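Local atomic coordinates of nuclear inclusion protein A (Tobacco vein mottling virus, PDB entry 3MMG), a protein that probably acts as a 3C-type cysteine protease that cleaves the viral polyprotein at specific sites. Residues M74-G79 / K199-N204; G79-V84 / I166-H171; S129-K134 / S138-W143. The protein carries 3 engineered substitutions. All blocks are in the same frame, centred on the assembly; numbering follows the deposited sequence.

Contact 1 (M74-G79 / K199-N204); sequences MKPVEG and KNWKFN
Met74 and Pro76 meet Trp201 in an apolar contact, extended by one water, where the edge strand 74-76 of the N-terminal barrel is covered by the irregular chain that follows helix 186-192. No direct hydrogen bond joins the two segments, and side chains carry the contact. Trp201 holds its CG opposite the backbone N (chi1 -179°), which sends the indole in toward the strand. Its pyrrole end meets Pro76: CB lies 3.6 Å from Trp201 NE1, and Pro76 CG lies 3.7 Å from Trp201 CD1, the two side chains running past one another in opposite directions. On the benzo ring, at CE3, the long, extended Met74 crosses at about a right angle, and its SD sits 4.0 Å from Trp201 CE3. This is a Met-aromatic contact of oblique kind, the sulfur lying 5.1 Å from the centroid of the Trp201 six-membered ring and 57° off its normal. The flexible thioether and the compact proline ring are suited to a wide, flat indole.

In the chymotrypsin-like fold of the PA clan, the segment after the second barrel here turns back across the first, and Trp201 is its main foothold on the strand. The polar corner of the indole is served by a water, which accepts from Trp201 NE1 at 2.8 Å and donates to Glu78 OE1 at 2.8 Å; a carboxylate reaching out of the exposed turn suits that bridge. Trp201 also packs on Ile83 of the next strand, while Phe203 touches an aromatic side chain of the bound peptide.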
loop_
_atom_site.group_PDB
_atom_site.type_symbol
_atom_site.label_atom_id
_atom_site.label_comp_id
_atom_site.label_asym_id
_atom_site.label_seq_id
_atom_site.Cartn_x
_atom_site.Cartn_y
_atom_site.Cartn_z
ATOM N N MET A 74 15.538 -0.988 -3.726
ATOM C CA MET A 74 14.214 -1.524 -3.381
ATOM C C MET A 74 14.339 -2.876 -2.691
ATOM O O MET A 74 15.364 -3.554 -2.819
ATOM C CB MET A 74 13.354 -1.627 -4.634
ATOM C CG MET A 74 13.006 -0.257 -5.263
ATOM S SD MET A 74 11.888 -0.398 -6.641
ATOM C CE MET A 74 12.025 1.292 -7.264
ATOM N N LYS A 75 13.313 -3.238 -1.918
ATOM C CA LYS A 75 13.269 -4.523 -1.216
ATOM C C LYS A 75 11.853 -5.077 -1.383
ATOM O O LYS A 75 10.918 -4.588 -0.731
ATOM C CB LYS A 75 13.593 -4.334 0.269
ATOM C CG LYS A 75 13.840 -5.629 1.035
ATOM C CD LYS A 75 14.107 -5.360 2.509
ATOM C CE LYS A 75 15.511 -4.813 2.761
ATOM N NZ LYS A 75 15.794 -4.691 4.248
ATOM N N PRO A 76 11.673 -6.054 -2.294
ATOM C CA PRO A 76 10.342 -6.650 -2.421
ATOM C C PRO A 76 10.006 -7.547 -1.230
ATOM O O PRO A 76 10.895 -8.162 -0.633
ATOM C CB PRO A 76 10.456 -7.491 -3.703
ATOM C CG PRO A 76 11.914 -7.908 -3.732
ATOM C CD PRO A 76 12.637 -6.644 -3.254
ATOM N N VAL A 77 8.727 -7.606 -0.869
ATOM C CA VAL A 77 8.274 -8.659 0.040
ATOM C C VAL A 77 7.937 -9.797 -0.923
ATOM O O VAL A 77 6.882 -9.797 -1.520
ATOM C CB VAL A 77 6.991 -8.244 0.820
ATOM C CG1 VAL A 77 6.581 -9.361 1.790
ATOM C CG2 VAL A 77 7.192 -6.911 1.589
ATOM N N GLU A 78 8.868 -10.731 -1.132
ATOM C CA GLU A 78 8.708 -11.685 -2.222
ATOM C C GLU A 78 7.447 -12.551 -2.048
ATOM O O GLU A 78 7.152 -13.010 -0.942
ATOM C CB GLU A 78 9.973 -12.555 -2.380
ATOM C CG GLU A 78 11.209 -11.785 -2.887
ATOM C CD GLU A 78 11.181 -11.396 -4.387
ATOM O OE1 GLU A 78 10.118 -11.441 -5.057
ATOM O OE2 GLU A 78 12.253 -11.007 -4.902
ATOM N N GLY A 79 6.709 -12.757 -3.139
ATOM C CA GLY A 79 5.494 -13.562 -3.088
ATOM C C GLY A 79 4.210 -12.750 -2.900
ATOM O O GLY A 79 3.110 -13.293 -2.995
ATOM N N LYS A 199 19.327 -2.477 -6.509
ATOM C CA LYS A 199 18.876 -1.506 -7.518
ATOM C C LYS A 199 18.380 -2.163 -8.799
ATOM O O LYS A 199 17.830 -1.498 -9.671
ATOM C CB LYS A 199 19.990 -0.501 -7.852
ATOM C CG LYS A 199 20.103 0.642 -6.876
ATOM C CD LYS A 199 21.206 1.609 -7.286
ATOM C CE LYS A 199 21.391 2.695 -6.235
ATOM N NZ LYS A 199 21.978 2.163 -4.969
ATOM N N ASN A 200 18.545 -3.478 -8.904
ATOM C CA ASN A 200 18.260 -4.154 -10.165
ATOM C C ASN A 200 16.999 -5.022 -10.168
ATOM O O ASN A 200 16.840 -5.891 -11.034
ATOM C CB ASN A 200 19.508 -4.914 -10.630
ATOM C CG ASN A 200 20.663 -3.974 -10.930
ATOM O OD1 ASN A 200 20.666 -3.295 -11.963
ATOM N ND2 ASN A 200 21.631 -3.898 -10.013
ATOM N N TRP A 201 16.115 -4.765 -9.199
ATOM C CA TRP A 201 14.796 -5.399 -9.113
ATOM C C TRP A 201 13.859 -4.969 -10.241
ATOM O O TRP A 201 13.734 -3.793 -10.564
ATOM C CB TRP A 201 14.123 -5.099 -7.764
ATOM C CG TRP A 201 12.774 -5.757 -7.638
ATOM C CD1 TRP A 201 12.534 -7.033 -7.233
ATOM C CD2 TRP A 201 11.493 -5.187 -7.961
ATOM N NE1 TRP A 201 11.182 -7.297 -7.272
ATOM C CE2 TRP A 201 10.519 -6.183 -7.714
ATOM C CE3 TRP A 201 11.074 -3.935 -8.428
ATOM C CZ2 TRP A 201 9.145 -5.958 -7.905
ATOM C CZ3 TRP A 201 9.707 -3.714 -8.634
ATOM C CH2 TRP A 201 8.761 -4.723 -8.376
ATOM N N LYS A 202 13.173 -5.949 -10.817
ATOM C CA LYS A 202 12.216 -5.691 -11.867
ATOM C C LYS A 202 10.944 -6.484 -11.548
ATOM O O LYS A 202 11.022 -7.604 -11.021
ATOM C CB LYS A 202 12.827 -6.107 -13.204
ATOM C CG LYS A 202 11.917 -6.005 -14.402
ATOM C CD LYS A 202 12.702 -6.286 -15.673
ATOM C CE LYS A 202 11.772 -6.547 -16.847
ATOM N NZ LYS A 202 12.537 -6.618 -18.131
ATOM N N PHE A 203 9.792 -5.885 -11.840
ATOM C CA PHE A 203 8.491 -6.498 -11.563
ATOM C C PHE A 203 8.265 -7.777 -12.357
ATOM O O PHE A 203 8.556 -7.837 -13.547
ATOM C CB PHE A 203 7.344 -5.519 -11.825
ATOM C CG PHE A 203 5.971 -6.105 -11.573
ATOM C CD1 PHE A 203 5.518 -6.316 -10.268
ATOM C CD2 PHE A 203 5.144 -6.449 -12.633
ATOM C CE1 PHE A 203 4.257 -6.856 -10.031
ATOM C CE2 PHE A 203 3.874 -6.990 -12.415
ATOM C CZ PHE A 203 3.430 -7.192 -11.108
ATOM N N ASN A 204 7.728 -8.786 -11.681
ATOM C CA ASN A 204 7.370 -10.046 -12.328
ATOM C C ASN A 204 6.151 -10.626 -11.617
ATOM O O ASN A 204 6.268 -11.093 -10.495
ATOM C CB ASN A 204 8.549 -11.019 -12.244
ATOM C CG ASN A 204 8.263 -12.361 -12.926
ATOM O OD1 ASN A 204 7.216 -12.557 -13.540
ATOM N ND2 ASN A 204 9.221 -13.277 -12.832
HETATM O O HOH W 1 10.089 -9.924 -7.361
#

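Contact 2 (G79-V84 / I166-H171); sequences GRDIIV and IHSLTH
Asp81 and Ser168 face each other across the cleft between the two barrels and are joined by a single hydrogen bond, Ser168 OG giving its proton to Asp81 OD2 at 2.8 Å. The serine comes in on the anti lone pair of OD2, the one directed away from OD1. Each side chain has its polar branch opposite its own backbone N (chi1 -172° for Asp81, 177° for Ser168), a setting that brings the carboxylate and the hydroxyl together. Further donors grip the same oxygen, His46 through ND1 and Asn44 through ND2. With three bonds on OD2, the rotation of the carboxylate is largely fixed. The Asp-His pair is the one expected in the catalytic triad of a chymotrypsin-like cysteine protease, and Ser168 and Asn44 would then be second-shell residues that help to position the aspartate. A serine suits this position because it is short and brings a donor.

The backbone contributes to this placement on both sides. Asp81 is the centre of an inverse gamma turn, closed by a weak bond from Ile82 N to Arg80 O at 2.9 Å, while Ser168 and Leu169 form a classic beta bulge opposite Tyr178.

Apolar contact flanks the bond. Ile166 CD1 lies 4.2 Å from Ile82 CG1, placing branched aliphatic groups beside the buried polar cluster. The same Ile166 methyl also lies against the carbonyl oxygen of Asp81.

The 79-84 segment leads into strand 83-86 of the first barrel and 166-171 ends strand 163-171 of the second; strand 177-181 supports both through Val180, Phe139 of strand 139-142 backs Ser168, and helix 186-192 packs on Val84.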
loop_
_atom_site.group_PDB
_atom_site.type_symbol
_atom_site.label_atom_id
_atom_site.label_comp_id
_atom_site.label_asym_id
_atom_site.label_seq_id
_atom_site.Cartn_x
_atom_site.Cartn_y
_atom_site.Cartn_z
ATOM N N GLY A 79 6.709 -12.757 -3.139
ATOM C CA GLY A 79 5.494 -13.562 -3.088
ATOM C C GLY A 79 4.210 -12.750 -2.900
ATOM O O GLY A 79 3.110 -13.293 -2.995
ATOM N N ARG A 80 4.331 -11.445 -2.653
ATOM C CA ARG A 80 3.122 -10.623 -2.524
ATOM C C ARG A 80 3.301 -9.230 -3.107
ATOM O O ARG A 80 4.429 -8.818 -3.387
ATOM C CB ARG A 80 2.642 -10.562 -1.082
ATOM C CG ARG A 80 3.523 -9.696 -0.190
ATOM C CD ARG A 80 3.114 -9.829 1.278
ATOM N NE ARG A 80 3.520 -11.143 1.791
ATOM C CZ ARG A 80 3.145 -11.668 2.957
ATOM N NH1 ARG A 80 2.334 -10.995 3.783
ATOM N NH2 ARG A 80 3.595 -12.880 3.307
ATOM N N ASP A 81 2.186 -8.518 -3.282
ATOM C CA ASP A 81 2.180 -7.239 -4.006
ATOM C C ASP A 81 2.564 -6.055 -3.117
ATOM O O ASP A 81 1.839 -5.059 -3.088
ATOM C CB ASP A 81 0.811 -7.020 -4.654
ATOM C CG ASP A 81 0.782 -5.810 -5.579
ATOM O OD1 ASP A 81 1.858 -5.448 -6.132
ATOM O OD2 ASP A 81 -0.312 -5.245 -5.744
ATOM N N ILE A 82 3.684 -6.186 -2.401
ATOM C CA ILE A 82 4.286 -5.114 -1.587
ATOM C C ILE A 82 5.784 -4.953 -1.895
ATOM O O ILE A 82 6.518 -5.936 -2.067
ATOM C CB ILE A 82 4.098 -5.355 -0.067
ATOM C CG1 ILE A 82 2.600 -5.559 0.260
ATOM C CG2 ILE A 82 4.687 -4.154 0.751
ATOM C CD1 ILE A 82 2.295 -5.852 1.745
ATOM N N ILE A 83 6.227 -3.700 -1.961
ATOM C CA ILE A 83 7.636 -3.378 -2.176
ATOM C C ILE A 83 8.004 -2.212 -1.263
ATOM O O ILE A 83 7.148 -1.399 -0.933
ATOM C CB ILE A 83 7.939 -3.052 -3.663
ATOM C CG1 ILE A 83 9.455 -2.971 -3.889
ATOM C CG2 ILE A 83 7.233 -1.769 -4.125
ATOM C CD1 ILE A 83 9.849 -3.406 -5.263
ATOM N N VAL A 84 9.257 -2.175 -0.827
ATOM C CA VAL A 84 9.767 -1.077 -0.024
ATOM C C VAL A 84 10.817 -0.372 -0.875
ATOM O O VAL A 84 11.663 -1.018 -1.478
ATOM C CB VAL A 84 10.372 -1.535 1.336
ATOM C CG1 VAL A 84 10.733 -0.336 2.164
ATOM C CG2 VAL A 84 9.363 -2.415 2.141
ATOM N N ILE A 166 -2.431 -3.217 2.303
ATOM C CA ILE A 166 -2.707 -2.111 1.385
ATOM C C ILE A 166 -3.566 -2.591 0.224
ATOM O O ILE A 166 -3.484 -3.763 -0.179
ATOM C CB ILE A 166 -1.411 -1.449 0.849
ATOM C CG1 ILE A 166 -0.451 -2.482 0.248
ATOM C CG2 ILE A 166 -0.759 -0.636 1.979
ATOM C CD1 ILE A 166 0.717 -1.865 -0.559
ATOM N N HIS A 167 -4.419 -1.704 -0.282
ATOM C CA HIS A 167 -5.351 -2.140 -1.329
ATOM C C HIS A 167 -4.596 -2.604 -2.591
ATOM O O HIS A 167 -3.564 -2.042 -2.905
ATOM C CB HIS A 167 -6.368 -1.050 -1.660
ATOM C CG HIS A 167 -7.310 -1.468 -2.747
ATOM N ND1 HIS A 167 -8.169 -2.541 -2.600
ATOM C CD2 HIS A 167 -7.535 -0.964 -3.983
ATOM C CE1 HIS A 167 -8.879 -2.683 -3.708
ATOM N NE2 HIS A 167 -8.497 -1.749 -4.572
ATOM N N SER A 168 -5.111 -3.614 -3.312
ATOM C CA SER A 168 -4.366 -4.169 -4.441
ATOM C C SER A 168 -5.194 -4.486 -5.697
ATOM O O SER A 168 -4.893 -3.971 -6.759
ATOM C CB SER A 168 -3.573 -5.414 -4.006
ATOM O OG SER A 168 -2.897 -6.002 -5.116
ATOM N N LEU A 169 -6.218 -5.328 -5.549
ATOM C CA LEU A 169 -6.903 -5.974 -6.677
ATOM C C LEU A 169 -8.364 -5.696 -6.662
ATOM O O LEU A 169 -8.959 -5.457 -5.612
ATOM C CB LEU A 169 -6.814 -7.506 -6.586
ATOM C CG LEU A 169 -5.538 -8.313 -6.599
ATOM C CD1 LEU A 169 -5.916 -9.770 -6.393
ATOM C CD2 LEU A 169 -4.822 -8.099 -7.945
ATOM N N THR A 170 -8.958 -5.830 -7.852
ATOM C CA THR A 170 -10.390 -5.951 -7.997
ATOM C C THR A 170 -10.668 -7.036 -9.047
ATOM O O THR A 170 -9.857 -7.292 -9.947
ATOM C CB THR A 170 -11.055 -4.600 -8.362
ATOM O OG1 THR A 170 -12.483 -4.726 -8.283
ATOM C CG2 THR A 170 -10.650 -4.134 -9.759
ATOM N N HIS A 171 -11.802 -7.694 -8.900
ATOM C CA HIS A 171 -12.230 -8.672 -9.882
ATOM C C HIS A 171 -12.589 -7.933 -11.172
ATOM O O HIS A 171 -13.115 -6.823 -11.134
ATOM C CB HIS A 171 -13.426 -9.420 -9.330
ATOM C CG HIS A 171 -13.812 -10.616 -10.135
ATOM N ND1 HIS A 171 -14.584 -10.526 -11.275
ATOM C CD2 HIS A 171 -13.547 -11.932 -9.958
ATOM C CE1 HIS A 171 -14.771 -11.738 -11.770
ATOM N NE2 HIS A 171 -14.155 -12.609 -10.990
#

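Contact 3 (S129-K134 / S138-W143); sequences SHIVHK and SFWQHW
Val132 and Gln141 form the hydrogen-bonded pair of an antiparallel hairpin, with Gln141 N to Val132 O at 2.7 Å and the longer return bond, Val132 N to Gln141 O, at 3.2 Å. Toward the turn, Lys134 N reaches Phe139 O at 2.9 Å. At the far end a side chain takes over from the backbone: Ser129 OG accepts from Trp143 N at 2.9 Å and donates to His130 O at 2.7 Å, in the carbonyl plane and on a lone pair. A hydroxyl suits this place because it can do both.

The next pair, His133 with Trp140, is non-hydrogen-bonded, and the His133 methylene sits over the Trp140 ring. His133 CB stands 3.6 Å from the centroid of the Trp140 six-membered ring and only 2° off its normal, a CH-pi contact, while the imidazole itself is turned obliquely to the indole. Ile131 CD1 meets the same indole at Trp140 CE3, 3.5 Å away. On the other face of the hairpin, Val132 CG2 touches Trp143 CH2 at 3.7 Å, at the rim of the ring and in its plane, while Gln141 CG lies over one face of the Trp143 ring.

The hairpin of strands 121-133 and 139-142 belongs to the second barrel: strand 109-116 flanks it on one side, and strand 177-181 on the other supplies Phe179, nearly parallel to Trp140, and Glu181, which takes up Trp140 NE1.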
loop_
_atom_site.group_PDB
_atom_site.type_symbol
_atom_site.label_atom_id
_atom_site.label_comp_id
_atom_site.label_asym_id
_atom_site.label_seq_id
_atom_site.Cartn_x
_atom_site.Cartn_y
_atom_site.Cartn_z
ATOM N N SER A 129 -15.103 -2.784 7.059
ATOM C CA SER A 129 -15.473 -3.987 6.326
ATOM C C SER A 129 -15.016 -5.254 7.020
ATOM O O SER A 129 -13.957 -5.302 7.636
ATOM C CB SER A 129 -14.836 -3.960 4.936
ATOM O OG SER A 129 -15.164 -5.125 4.175
ATOM N N HIS A 130 -15.827 -6.294 6.877
ATOM C CA HIS A 130 -15.399 -7.631 7.224
ATOM C C HIS A 130 -14.357 -8.047 6.206
ATOM O O HIS A 130 -14.287 -7.461 5.109
ATOM C CB HIS A 130 -16.601 -8.591 7.201
ATOM C CG HIS A 130 -17.765 -8.058 7.965
ATOM N ND1 HIS A 130 -17.727 -7.865 9.332
ATOM C CD2 HIS A 130 -18.981 -7.626 7.557
ATOM C CE1 HIS A 130 -18.877 -7.358 9.736
ATOM N NE2 HIS A 130 -19.645 -7.176 8.675
ATOM N N ILE A 131 -13.543 -9.036 6.578
ATOM C CA ILE A 131 -12.477 -9.525 5.671
ATOM C C ILE A 131 -12.475 -11.034 5.592
ATOM O O ILE A 131 -12.949 -11.707 6.524
ATOM C CB ILE A 131 -11.099 -8.995 6.071
ATOM C CG1 ILE A 131 -10.720 -9.429 7.499
ATOM C CG2 ILE A 131 -11.130 -7.436 6.043
ATOM C CD1 ILE A 131 -9.262 -9.100 7.913
ATOM N N VAL A 132 -11.982 -11.556 4.465
ATOM C CA VAL A 132 -11.921 -13.012 4.270
ATOM C C VAL A 132 -10.640 -13.341 3.517
ATOM O O VAL A 132 -10.426 -12.815 2.423
ATOM C CB VAL A 132 -13.138 -13.545 3.460
ATOM C CG1 VAL A 132 -13.011 -15.084 3.239
ATOM C CG2 VAL A 132 -14.465 -13.200 4.117
ATOM N N HIS A 133 -9.827 -14.225 4.098
ATOM C CA HIS A 133 -8.545 -14.585 3.520
ATOM C C HIS A 133 -8.721 -15.439 2.272
ATOM O O HIS A 133 -9.570 -16.351 2.243
ATOM C CB HIS A 133 -7.715 -15.337 4.567
ATOM C CG HIS A 133 -6.395 -15.809 4.058
ATOM N ND1 HIS A 133 -5.412 -14.947 3.621
ATOM C CD2 HIS A 133 -5.904 -17.064 3.890
ATOM C CE1 HIS A 133 -4.360 -15.654 3.224
ATOM N NE2 HIS A 133 -4.630 -16.937 3.389
ATOM N N LYS A 134 -7.924 -15.133 1.246
ATOM C CA LYS A 134 -7.851 -15.938 0.027
ATOM C C LYS A 134 -6.748 -16.994 0.188
ATOM O O LYS A 134 -5.549 -16.682 0.277
ATOM C CB LYS A 134 -7.640 -15.048 -1.192
ATOM C CG LYS A 134 -7.600 -15.808 -2.525
ATOM C CD LYS A 134 -8.999 -16.211 -2.958
ATOM C CE LYS A 134 -8.968 -16.859 -4.338
ATOM N NZ LYS A 134 -10.317 -17.356 -4.730
ATOM N N SER A 138 -1.447 -13.977 -0.192
ATOM C CA SER A 138 -1.394 -12.905 0.795
ATOM C C SER A 138 -2.565 -11.937 0.636
ATOM O O SER A 138 -2.564 -10.831 1.206
ATOM C CB SER A 138 -0.051 -12.176 0.696
ATOM O OG SER A 138 0.994 -13.008 1.201
ATOM N N PHE A 139 -3.567 -12.332 -0.141
ATOM C CA PHE A 139 -4.710 -11.458 -0.390
ATOM C C PHE A 139 -5.856 -11.730 0.581
ATOM O O PHE A 139 -6.142 -12.883 0.913
ATOM C CB PHE A 139 -5.262 -11.617 -1.817
ATOM C CG PHE A 139 -4.340 -11.136 -2.901
ATOM C CD1 PHE A 139 -4.064 -9.763 -3.059
ATOM C CD2 PHE A 139 -3.752 -12.046 -3.779
ATOM C CE1 PHE A 139 -3.187 -9.310 -4.093
ATOM C CE2 PHE A 139 -2.878 -11.601 -4.809
ATOM C CZ PHE A 139 -2.598 -10.229 -4.952
ATOM N N TRP A 140 -6.515 -10.660 1.013
ATOM C CA TRP A 140 -7.753 -10.758 1.784
ATOM C C TRP A 140 -8.844 -9.958 1.100
ATOM O O TRP A 140 -8.620 -8.804 0.690
ATOM C CB TRP A 140 -7.564 -10.153 3.172
ATOM C CG TRP A 140 -6.663 -10.927 4.077
ATOM C CD1 TRP A 140 -5.301 -11.071 3.976
ATOM C CD2 TRP A 140 -7.055 -11.621 5.265
ATOM N NE1 TRP A 140 -4.829 -11.832 5.022
ATOM C CE2 TRP A 140 -5.881 -12.187 5.825
ATOM C CE3 TRP A 140 -8.296 -11.828 5.916
ATOM C CZ2 TRP A 140 -5.901 -12.946 7.017
ATOM C CZ3 TRP A 140 -8.320 -12.591 7.095
ATOM C CH2 TRP A 140 -7.109 -13.115 7.645
ATOM N N GLN A 141 -10.023 -10.533 1.010
ATOM C CA GLN A 141 -11.151 -9.823 0.417
ATOM C C GLN A 141 -11.690 -8.735 1.371
ATOM O O GLN A 141 -11.707 -8.914 2.607
ATOM C CB GLN A 141 -12.272 -10.806 0.055
ATOM C CG GLN A 141 -13.370 -10.171 -0.802
ATOM C CD GLN A 141 -14.397 -11.178 -1.300
ATOM O OE1 GLN A 141 -14.300 -12.368 -1.006
ATOM N NE2 GLN A 141 -15.373 -10.701 -2.063
ATOM N N HIS A 142 -12.126 -7.619 0.790
ATOM C CA HIS A 142 -12.852 -6.600 1.536
ATOM C C HIS A 142 -13.960 -6.044 0.642
ATOM O O HIS A 142 -13.971 -6.290 -0.580
ATOM C CB HIS A 142 -11.894 -5.485 2.061
ATOM C CG HIS A 142 -11.352 -4.577 0.992
ATOM N ND1 HIS A 142 -12.065 -3.505 0.503
ATOM C CD2 HIS A 142 -10.154 -4.553 0.356
ATOM C CE1 HIS A 142 -11.344 -2.877 -0.411
ATOM N NE2 HIS A 142 -10.183 -3.495 -0.527
ATOM N N TRP A 143 -14.899 -5.332 1.265
ATOM C CA TRP A 143 -16.078 -4.804 0.568
ATOM C C TRP A 143 -16.190 -3.267 0.516
ATOM O O TRP A 143 -17.295 -2.742 0.342
ATOM C CB TRP A 143 -17.351 -5.438 1.140
ATOM C CG TRP A 143 -17.495 -6.886 0.704
ATOM C CD1 TRP A 143 -18.215 -7.352 -0.367
ATOM C CD2 TRP A 143 -16.877 -8.037 1.303
ATOM N NE1 TRP A 143 -18.087 -8.722 -0.461
ATOM C CE2 TRP A 143 -17.269 -9.165 0.546
ATOM C CE3 TRP A 143 -16.031 -8.224 2.402
ATOM C CZ2 TRP A 143 -16.851 -10.463 0.871
ATOM C CZ3 TRP A 143 -15.613 -9.527 2.732
ATOM C CH2 TRP A 143 -16.023 -10.624 1.954
#

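Contacts 1 and 2 have centres 13 Å apart and share Gly79; strand 74-76 pairs with 83-86, Lys75 N lying 2.8 Å from Val84 O, and Trp201 CZ3 packs 3.4 Å from Ile83 CD1. Contact 3, centred 12 Å from contact 2 and 24 Å from contact 1 without touching it, meets residues 166-171: His142 NE2 is hydrogen-bonded to His167 ND1 at 3.0 Å, and Phe139 CE1 lies 3.5 Å from Ser168 OG. Glu181 bridges Arg80 and Trp140. Asp81 of contact 2 probably belongs to the catalytic triad. The bound peptide pairs antiparallel with residues 169-171 of strand 163-171, hydrogen-bonds His167 NE2, packs an aromatic side chain on Asp81 and Leu169, and reaches Phe203 of contact 1.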